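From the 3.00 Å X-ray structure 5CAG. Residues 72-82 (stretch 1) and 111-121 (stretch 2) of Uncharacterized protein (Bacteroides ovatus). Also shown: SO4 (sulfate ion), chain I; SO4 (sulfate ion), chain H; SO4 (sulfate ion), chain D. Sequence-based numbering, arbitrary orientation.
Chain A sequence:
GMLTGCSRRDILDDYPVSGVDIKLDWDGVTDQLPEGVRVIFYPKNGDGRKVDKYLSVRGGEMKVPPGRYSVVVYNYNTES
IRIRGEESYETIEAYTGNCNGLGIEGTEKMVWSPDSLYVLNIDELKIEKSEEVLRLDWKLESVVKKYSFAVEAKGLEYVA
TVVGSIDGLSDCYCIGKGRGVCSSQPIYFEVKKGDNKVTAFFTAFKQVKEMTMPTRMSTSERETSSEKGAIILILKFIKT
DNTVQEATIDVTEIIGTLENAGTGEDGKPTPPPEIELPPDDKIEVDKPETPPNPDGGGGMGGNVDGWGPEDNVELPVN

Stretch 1, residues 72-82: VVYNYNTESIR
Stretch 2, residues 111-121: VWSPDSLYVLN

The carboxylate of Asp 115 accepts hydrogen bonds from three successive backbone amides, those of Glu 79, Ser 80 and Ile 81. Glu 79 N donates to Asp 115 OD2 at 2.8 Å. Ile 81 N donates to Asp 115 OD1 at 3.1 Å, and Ser 80 N reaches the same OD1 at 3.1 Å in a weak, bent bond. Asp 115 has chi1 p (53°), which brings the carboxylate to these amides. Phi/psi are -74/-76 at Glu 79 and -70/-41 at Ser 80, so successive N-H groups turn toward one acid. Ser 80 OG (chi1 m) adds a weak bond to Ser 113 O at 3.2 Å.

Asn 75, chi1 p with chi2 -58°, uses its amide as a peptide would. Its OD1 accepts from Tyr 118 N at 2.7 Å, and its ND2 donates to Ser 116 O at 3.2 Å. The side chain thus bonds to backbone on both sides of Leu 117.

The strand holding Val 72 to Tyr 74 runs antiparallel to the one holding Tyr 118 to Asn 121, at 175°, their axes approaching to 4.7 Å. Val 73 and Leu 120 form the hydrogen-bonded pair, CA to CA 5.0 Å. Val 73 N to Leu 120 O is 2.9 Å; Leu 120 N to Val 73 O is 3.0 Å. Val 72 and Asn 121 form a non-hydrogen-bonded pair, CA to CA 4.6 Å.

Val 73 and Leu 120, both chi1 t, share one sheet face; Val 73 CG2 lies 4.2 Å from Leu 120 CD2. On the other face, Tyr 74 CB (chi1 p) meets Val 119 CG2 (chi1 t) at 4.1 Å. Ile 81 (m, t) packs CG1 on Pro 114 CB at 3.9 Å and CD1 on Leu 117 CB at 3.8 Å. Leu 117 is t, p.

Arg 82 is extended beyond chi1 m. Its NH1 and NH2 bind sulfate H, with NH2 to O3 at 2.8 Å.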

# COMPACT_ATOMS: atom_id res chain seq x y z
N VAL A 72 4.99 -1.89 15.51
CA VAL A 72 4.55 -1.37 14.21
C VAL A 72 4.60 0.16 14.25
O VAL A 72 4.24 0.77 15.26
CB VAL A 72 3.18 -1.86 13.65
CG1 VAL A 72 3.18 -3.34 13.35
CG2 VAL A 72 2.03 -1.47 14.55
N VAL A 73 5.07 0.78 13.16
CA VAL A 73 5.11 2.23 13.02
C VAL A 73 4.64 2.54 11.63
O VAL A 73 5.26 2.09 10.65
CB VAL A 73 6.47 2.90 13.29
CG1 VAL A 73 6.31 4.41 13.34
CG2 VAL A 73 7.10 2.39 14.57
N TYR A 74 3.55 3.30 11.51
CA TYR A 74 3.07 3.67 10.19
C TYR A 74 2.54 5.11 10.23
O TYR A 74 2.26 5.62 11.31
CB TYR A 74 2.02 2.66 9.70
CG TYR A 74 0.73 2.67 10.50
CD1 TYR A 74 -0.31 3.53 10.17
CD2 TYR A 74 0.54 1.79 11.57
CE1 TYR A 74 -1.50 3.54 10.91
CE2 TYR A 74 -0.64 1.81 12.33
CZ TYR A 74 -1.65 2.69 11.99
OH TYR A 74 -2.83 2.72 12.70
N ASN A 75 2.42 5.76 9.06
CA ASN A 75 1.89 7.12 8.99
C ASN A 75 0.36 7.06 9.04
O ASN A 75 -0.28 6.29 8.31
CB ASN A 75 2.41 7.84 7.77
CG ASN A 75 2.12 7.16 6.46
OD1 ASN A 75 2.51 6.00 6.22
ND2 ASN A 75 1.47 7.89 5.58
N TYR A 76 -0.23 7.85 9.94
CA TYR A 76 -1.66 7.77 10.14
C TYR A 76 -2.49 8.49 9.12
O TYR A 76 -3.48 7.90 8.70
CB TYR A 76 -2.11 8.20 11.56
CG TYR A 76 -1.63 9.55 12.06
CD1 TYR A 76 -2.29 10.72 11.71
CD2 TYR A 76 -0.61 9.64 13.00
CE1 TYR A 76 -1.88 11.96 12.20
CE2 TYR A 76 -0.23 10.86 13.54
CZ TYR A 76 -0.86 12.03 13.12
OH TYR A 76 -0.49 13.25 13.63
N ASN A 77 -2.13 9.72 8.73
CA ASN A 77 -3.02 10.48 7.85
C ASN A 77 -2.85 10.15 6.39
O ASN A 77 -1.91 10.64 5.76
CB ASN A 77 -2.85 11.99 8.06
CG ASN A 77 -4.14 12.77 7.97
OD1 ASN A 77 -5.20 12.35 8.48
ND2 ASN A 77 -4.05 13.96 7.38
N THR A 78 -3.77 9.30 5.86
CA THR A 78 -3.81 8.84 4.47
C THR A 78 -5.21 8.94 3.93
O THR A 78 -6.18 8.72 4.67
CB THR A 78 -3.27 7.40 4.25
OG1 THR A 78 -3.70 6.48 5.23
CG2 THR A 78 -1.79 7.36 4.16
N GLU A 79 -5.32 9.22 2.62
CA GLU A 79 -6.57 9.37 1.89
C GLU A 79 -7.26 8.03 1.63
O GLU A 79 -8.27 7.70 2.26
CB GLU A 79 -6.31 10.09 0.55
CG GLU A 79 -5.98 11.56 0.69
CD GLU A 79 -7.04 12.35 1.44
OE1 GLU A 79 -8.17 12.47 0.91
OE2 GLU A 79 -6.76 12.79 2.58
N SER A 80 -6.72 7.29 0.66
CA SER A 80 -7.23 6.03 0.15
C SER A 80 -7.09 4.91 1.16
O SER A 80 -8.00 4.07 1.27
CB SER A 80 -6.49 5.66 -1.13
OG SER A 80 -6.41 6.71 -2.09
N ILE A 81 -5.93 4.86 1.85
CA ILE A 81 -5.57 3.80 2.78
C ILE A 81 -6.32 3.91 4.07
O ILE A 81 -6.42 4.98 4.68
CB ILE A 81 -4.05 3.68 3.04
CG1 ILE A 81 -3.30 3.38 1.72
CG2 ILE A 81 -3.75 2.56 4.05
CD1 ILE A 81 -1.91 3.53 1.79
N ARG A 82 -6.86 2.76 4.46
CA ARG A 82 -7.59 2.54 5.70
C ARG A 82 -6.86 1.40 6.47
O ARG A 82 -6.14 0.60 5.86
CB ARG A 82 -9.07 2.21 5.41
CG ARG A 82 -9.85 3.32 4.70
CD ARG A 82 -11.30 2.89 4.45
NE ARG A 82 -11.94 3.68 3.39
CZ ARG A 82 -13.15 3.43 2.90
NH1 ARG A 82 -13.87 2.40 3.36
NH2 ARG A 82 -13.65 4.19 1.92
N VAL A 111 -11.22 -1.41 -6.22
CA VAL A 111 -10.70 -0.68 -5.06
C VAL A 111 -9.77 0.47 -5.51
O VAL A 111 -9.18 0.40 -6.58
CB VAL A 111 -9.98 -1.64 -4.08
CG1 VAL A 111 -10.94 -2.72 -3.58
CG2 VAL A 111 -8.74 -2.26 -4.73
N TRP A 112 -9.62 1.50 -4.68
CA TRP A 112 -8.79 2.64 -5.02
C TRP A 112 -7.32 2.31 -4.92
O TRP A 112 -6.96 1.42 -4.16
CB TRP A 112 -9.08 3.81 -4.07
CG TRP A 112 -10.51 4.25 -4.04
CD1 TRP A 112 -11.41 4.02 -3.04
CD2 TRP A 112 -11.18 5.08 -4.99
NE1 TRP A 112 -12.62 4.61 -3.34
CE2 TRP A 112 -12.50 5.29 -4.52
CE3 TRP A 112 -10.79 5.68 -6.20
CZ2 TRP A 112 -13.43 6.06 -5.22
CZ3 TRP A 112 -11.71 6.46 -6.88
CH2 TRP A 112 -13.01 6.65 -6.40
N SER A 113 -6.46 3.03 -5.69
CA SER A 113 -4.99 2.86 -5.62
C SER A 113 -4.50 3.41 -4.29
O SER A 113 -5.02 4.43 -3.83
CB SER A 113 -4.27 3.54 -6.79
OG SER A 113 -5.13 4.28 -7.63
N PRO A 114 -3.58 2.69 -3.62
CA PRO A 114 -3.14 3.13 -2.30
C PRO A 114 -2.24 4.35 -2.37
O PRO A 114 -1.38 4.41 -3.24
CB PRO A 114 -2.38 1.91 -1.78
CG PRO A 114 -1.90 1.22 -2.97
CD PRO A 114 -2.97 1.40 -3.98
N ASP A 115 -2.44 5.33 -1.46
CA ASP A 115 -1.57 6.50 -1.41
C ASP A 115 -0.31 6.13 -0.61
O ASP A 115 -0.11 4.94 -0.34
CB ASP A 115 -2.28 7.77 -0.91
CG ASP A 115 -3.02 7.70 0.39
OD1 ASP A 115 -3.72 6.68 0.62
OD2 ASP A 115 -2.98 8.70 1.14
N SER A 116 0.60 7.08 -0.32
CA SER A 116 1.87 6.69 0.29
C SER A 116 1.74 6.19 1.74
O SER A 116 1.10 6.83 2.57
CB SER A 116 2.89 7.81 0.19
OG SER A 116 3.12 8.05 -1.19
N LEU A 117 2.30 4.99 1.98
CA LEU A 117 2.36 4.34 3.30
C LEU A 117 3.81 3.99 3.62
O LEU A 117 4.54 3.51 2.73
CB LEU A 117 1.46 3.09 3.39
CG LEU A 117 1.33 2.42 4.74
CD1 LEU A 117 0.49 3.25 5.73
CD2 LEU A 117 0.74 1.10 4.57
N TYR A 118 4.22 4.34 4.85
CA TYR A 118 5.57 4.12 5.38
C TYR A 118 5.45 3.22 6.57
O TYR A 118 4.67 3.50 7.48
CB TYR A 118 6.26 5.44 5.71
CG TYR A 118 6.23 6.42 4.56
CD1 TYR A 118 7.11 6.30 3.49
CD2 TYR A 118 5.29 7.45 4.53
CE1 TYR A 118 7.07 7.20 2.42
CE2 TYR A 118 5.23 8.33 3.46
CZ TYR A 118 6.12 8.21 2.41
OH TYR A 118 6.03 9.12 1.38
N VAL A 119 6.12 2.08 6.53
CA VAL A 119 5.99 1.10 7.60
C VAL A 119 7.35 0.67 8.13
O VAL A 119 8.33 0.59 7.38
CB VAL A 119 5.15 -0.12 7.10
CG1 VAL A 119 5.23 -1.32 8.05
CG2 VAL A 119 3.70 0.26 6.87
N LEU A 120 7.36 0.38 9.43
CA LEU A 120 8.41 -0.29 10.18
C LEU A 120 7.74 -1.37 11.01
O LEU A 120 6.78 -1.07 11.73
CB LEU A 120 9.27 0.63 11.05
CG LEU A 120 10.17 -0.11 12.04
CD1 LEU A 120 11.29 -0.84 11.33
CD2 LEU A 120 10.71 0.80 13.09
N ASN A 121 8.20 -2.62 10.88
CA ASN A 121 7.65 -3.69 11.71
C ASN A 121 8.78 -4.58 12.21
O ASN A 121 9.58 -5.09 11.41
CB ASN A 121 6.55 -4.49 11.02
CG ASN A 121 6.99 -5.34 9.87
OD1 ASN A 121 7.25 -4.85 8.76
ND2 ASN A 121 7.04 -6.63 10.13
S SO4 I . -12.08 6.75 0.29
O1 SO4 I . -11.24 5.54 0.33
O2 SO4 I . -12.04 7.38 1.61
O3 SO4 I . -11.53 7.69 -0.70
O4 SO4 I . -13.46 6.39 -0.07
S SO4 H . -17.15 2.98 1.85
O1 SO4 H . -16.85 2.89 3.28
O2 SO4 H . -17.70 4.31 1.54
O3 SO4 H . -15.92 2.76 1.05
O4 SO4 H . -18.12 1.93 1.52
S SO4 D . 7.49 10.51 -2.35
O1 SO4 D . 6.12 11.04 -2.43
O2 SO4 D . 8.39 11.54 -1.84
O3 SO4 D . 7.50 9.34 -1.46
O4 SO4 D . 7.94 10.13 -3.68